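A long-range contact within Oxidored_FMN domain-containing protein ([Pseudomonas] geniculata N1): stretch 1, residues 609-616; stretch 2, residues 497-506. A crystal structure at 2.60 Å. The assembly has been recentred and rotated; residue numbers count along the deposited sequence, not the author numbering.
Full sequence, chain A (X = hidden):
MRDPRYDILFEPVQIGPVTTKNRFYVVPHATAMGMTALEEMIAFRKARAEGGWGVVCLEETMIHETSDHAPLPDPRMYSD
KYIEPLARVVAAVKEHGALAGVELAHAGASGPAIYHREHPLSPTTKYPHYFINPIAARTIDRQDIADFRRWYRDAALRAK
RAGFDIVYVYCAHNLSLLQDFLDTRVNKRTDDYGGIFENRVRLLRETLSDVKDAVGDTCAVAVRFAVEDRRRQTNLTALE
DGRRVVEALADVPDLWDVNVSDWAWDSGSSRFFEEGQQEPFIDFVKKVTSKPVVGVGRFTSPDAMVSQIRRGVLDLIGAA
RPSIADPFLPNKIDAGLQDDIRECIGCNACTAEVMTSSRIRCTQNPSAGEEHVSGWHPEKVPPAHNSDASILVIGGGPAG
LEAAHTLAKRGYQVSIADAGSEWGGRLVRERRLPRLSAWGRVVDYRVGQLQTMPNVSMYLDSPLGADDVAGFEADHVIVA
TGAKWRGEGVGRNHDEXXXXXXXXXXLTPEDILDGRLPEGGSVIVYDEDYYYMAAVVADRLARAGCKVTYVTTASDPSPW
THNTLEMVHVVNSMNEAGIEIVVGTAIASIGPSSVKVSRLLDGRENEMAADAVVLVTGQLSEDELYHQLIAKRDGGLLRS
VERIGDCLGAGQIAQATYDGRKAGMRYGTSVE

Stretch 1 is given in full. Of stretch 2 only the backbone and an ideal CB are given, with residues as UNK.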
# COMPACT_ATOMS: atom_id res chain seq x y z
N ALA A 609 20.65 -21.20 23.41
CA ALA A 609 21.81 -20.35 23.73
C ALA A 609 21.51 -18.95 23.18
O ALA A 609 20.85 -18.84 22.13
CB ALA A 609 23.06 -20.97 23.16
N ALA A 610 21.93 -17.91 23.89
CA ALA A 610 21.66 -16.51 23.50
C ALA A 610 22.57 -15.58 24.31
O ALA A 610 22.30 -15.39 25.50
CB ALA A 610 20.20 -16.21 23.71
N ASP A 611 23.60 -15.03 23.67
CA ASP A 611 24.54 -14.09 24.33
C ASP A 611 23.81 -12.76 24.52
O ASP A 611 24.04 -12.10 25.55
CB ASP A 611 25.85 -14.03 23.56
CG ASP A 611 26.59 -15.36 23.58
OD1 ASP A 611 26.75 -15.92 24.70
OD2 ASP A 611 26.97 -15.84 22.48
N ALA A 612 22.94 -12.39 23.59
CA ALA A 612 22.02 -11.23 23.71
C ALA A 612 20.58 -11.66 23.42
O ALA A 612 20.35 -12.81 22.92
CB ALA A 612 22.46 -10.12 22.79
N VAL A 613 19.64 -10.77 23.76
CA VAL A 613 18.16 -10.98 23.64
C VAL A 613 17.53 -9.63 23.34
O VAL A 613 17.73 -8.72 24.17
CB VAL A 613 17.57 -11.57 24.94
CG1 VAL A 613 16.05 -11.58 24.91
CG2 VAL A 613 18.12 -12.96 25.24
N VAL A 614 16.82 -9.49 22.21
CA VAL A 614 16.05 -8.24 21.96
C VAL A 614 14.56 -8.58 22.13
O VAL A 614 14.05 -9.46 21.38
CB VAL A 614 16.37 -7.57 20.62
CG1 VAL A 614 15.88 -6.13 20.60
CG2 VAL A 614 17.85 -7.61 20.29
N LEU A 615 13.92 -7.95 23.12
CA LEU A 615 12.46 -8.00 23.35
C LEU A 615 11.77 -6.90 22.52
O LEU A 615 12.00 -5.72 22.78
CB LEU A 615 12.19 -7.86 24.85
CG LEU A 615 12.78 -8.95 25.74
CD1 LEU A 615 12.57 -8.63 27.21
CD2 LEU A 615 12.20 -10.32 25.43
N VAL A 616 10.96 -7.31 21.53
CA VAL A 616 10.11 -6.42 20.69
C VAL A 616 8.64 -6.80 20.96
O VAL A 616 8.12 -7.69 20.24
CB VAL A 616 10.46 -6.53 19.19
CG1 VAL A 616 10.05 -5.27 18.44
CG2 VAL A 616 11.94 -6.80 18.95
N UNK A 497 6.03 -9.21 33.70
CA UNK A 497 7.44 -9.23 33.33
C UNK A 497 7.97 -10.65 33.07
O UNK A 497 7.69 -11.53 33.84
CB UNK A 497 8.27 -8.57 34.43
N UNK A 498 8.74 -10.83 31.99
CA UNK A 498 9.45 -12.12 31.74
C UNK A 498 10.59 -12.23 32.74
O UNK A 498 11.39 -11.30 32.90
CB UNK A 498 9.98 -12.21 30.31
N UNK A 499 10.68 -13.36 33.47
CA UNK A 499 11.82 -13.62 34.35
C UNK A 499 13.17 -13.43 33.62
O UNK A 499 13.40 -14.03 32.57
CB UNK A 499 11.72 -15.04 34.91
N UNK A 500 14.03 -12.59 34.20
CA UNK A 500 15.40 -12.35 33.72
C UNK A 500 15.45 -11.21 32.73
O UNK A 500 16.56 -10.92 32.20
CB UNK A 500 15.97 -13.61 33.08
N UNK A 501 14.31 -10.56 32.49
CA UNK A 501 14.20 -9.39 31.56
C UNK A 501 15.13 -8.25 32.01
O UNK A 501 15.49 -7.46 31.14
CB UNK A 501 12.76 -8.88 31.50
N UNK A 502 15.53 -8.17 33.28
CA UNK A 502 16.36 -7.05 33.80
C UNK A 502 17.86 -7.40 33.76
O UNK A 502 18.69 -6.54 34.08
CB UNK A 502 15.95 -6.71 35.23
N UNK A 503 18.22 -8.60 33.30
CA UNK A 503 19.65 -8.96 33.07
C UNK A 503 20.24 -8.03 32.00
O UNK A 503 19.58 -7.71 31.01
CB UNK A 503 19.79 -10.42 32.64
N UNK A 504 21.50 -7.56 32.18
CA UNK A 504 22.06 -6.51 31.32
C UNK A 504 22.29 -6.92 29.85
O UNK A 504 22.42 -6.04 29.02
CB UNK A 504 23.39 -6.05 31.92
N UNK A 505 22.32 -8.22 29.55
CA UNK A 505 22.46 -8.72 28.15
C UNK A 505 21.12 -8.57 27.40
O UNK A 505 21.12 -8.74 26.14
CB UNK A 505 22.91 -10.18 28.14
N UNK A 506 20.02 -8.27 28.12
CA UNK A 506 18.65 -8.10 27.53
C UNK A 506 18.48 -6.66 27.03
O UNK A 506 18.78 -5.71 27.79
CB UNK A 506 17.56 -8.43 28.56

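Position 497 has nothing of stretch 1 within 5.5 Å of its CB, so stretch 1 sets no demand there. Its phi of -42° is compatible with a ring, and the residue is Pro-497. At 498 the CB points toward stretch 1 and lies 5.4 Å from Leu-615 CD1, a gap that a branched or long apolar side chain could bridge; leucine, isoleucine or methionine would all suit. Ile-498 fills it, with chi1 m and chi2 t, and its CD1 comes to 4.1 Å from Leu-615 CD2.

Positions 498 to 501 form a type II turn, closed by a hydrogen bond from the amide N of 501 to Ile-498 O (3.0 Å). Position 499, the second of the turn, has a phi of -51° and no neighbour in stretch 1; proline is common at such a corner, and Pro-499 is found. Position 500 has a phi of 91°, which favours glycine whatever lies around it: Gly-500.

At 501 the CB points sideways, with Leu-615 CD1 4.3 Å from the ideal CB. A small, fairly apolar side chain such as alanine, serine or cysteine would be reasonable. Cys-501 makes its contact through CB, also 4.3 Å from Leu-615 CD1, while its chi1 is p.

Positions 502, 503 and 504 are out of reach of stretch 1, which therefore leaves the choice at 502 and 503 open. Position 504 is the second of a type I turn from 503 to 506, and its phi of -66° is one a proline ring accepts. The residues are Asp-502, Leu-503 and Pro-504.

Position 505 meets mostly backbone. Its own O accepts a weak hydrogen bond from Val-613 N (3.5 Å), possible for any residue. The CB points sideways, 3.4 Å from Asp-611 O, and the carbonyls of Ala-610 and Asp-611 offer acceptors to a polar side chain; asparagine, glutamine or histidine could answer. His-505, with chi1 p, swings its ring closer, so that Asp-611 O lies at the ring edge, 3.3 Å from CD2. A water 2.6 Å from His-505 NE2 lies 3.1 Å from Ala-610 O, to which it can donate, and so links ring and backbone.

At 506 the chain pairs with Val-613 in a parallel bridge, and both side chains lie on the same face of the sheet. Extended angles (-85/131) and Leu-615 CD1 5.2 Å from the ideal CB favour a beta-branched apolar residue, valine or isoleucine. Val-506, with chi1 t, places CG1 3.7 Å from Leu-615 CD1 and 4.4 Å from Val-613 CG1, extending the apolar cluster around the leucine.

Stretch 2, residues 497-506: PIPGCDLPHV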
# COMPACT_ATOMS: atom_id res chain seq x y z
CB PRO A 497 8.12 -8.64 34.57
CG PRO A 497 7.11 -7.66 35.12
CD PRO A 497 5.76 -8.27 34.81
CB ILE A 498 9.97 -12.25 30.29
CG1 ILE A 498 8.87 -12.01 29.25
CG2 ILE A 498 10.63 -13.61 30.11
CD1 ILE A 498 9.37 -12.11 27.82
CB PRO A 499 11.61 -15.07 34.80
CG PRO A 499 10.09 -15.27 34.72
CD PRO A 499 9.64 -14.41 33.56
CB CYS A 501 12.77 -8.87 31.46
SG CYS A 501 12.13 -8.24 33.02
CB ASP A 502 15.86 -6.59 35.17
CG ASP A 502 14.50 -5.90 35.13
OD1 ASP A 502 14.18 -5.24 34.09
OD2 ASP A 502 13.75 -6.01 36.12
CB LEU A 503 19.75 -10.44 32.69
CG LEU A 503 19.24 -11.42 33.75
CD1 LEU A 503 19.01 -12.80 33.14
CD2 LEU A 503 20.19 -11.51 34.93
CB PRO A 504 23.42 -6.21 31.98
CG PRO A 504 23.78 -7.51 32.69
CD PRO A 504 22.45 -8.00 33.21
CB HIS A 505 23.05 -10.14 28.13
CG HIS A 505 22.08 -11.22 28.45
ND1 HIS A 505 21.46 -11.31 29.68
CD2 HIS A 505 21.61 -12.25 27.71
CE1 HIS A 505 20.65 -12.34 29.68
NE2 HIS A 505 20.71 -12.94 28.48
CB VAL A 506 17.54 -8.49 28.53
CG1 VAL A 506 16.16 -8.36 27.90
CG2 VAL A 506 17.74 -9.90 29.07
O HOH W 1 19.94 -15.15 27.44
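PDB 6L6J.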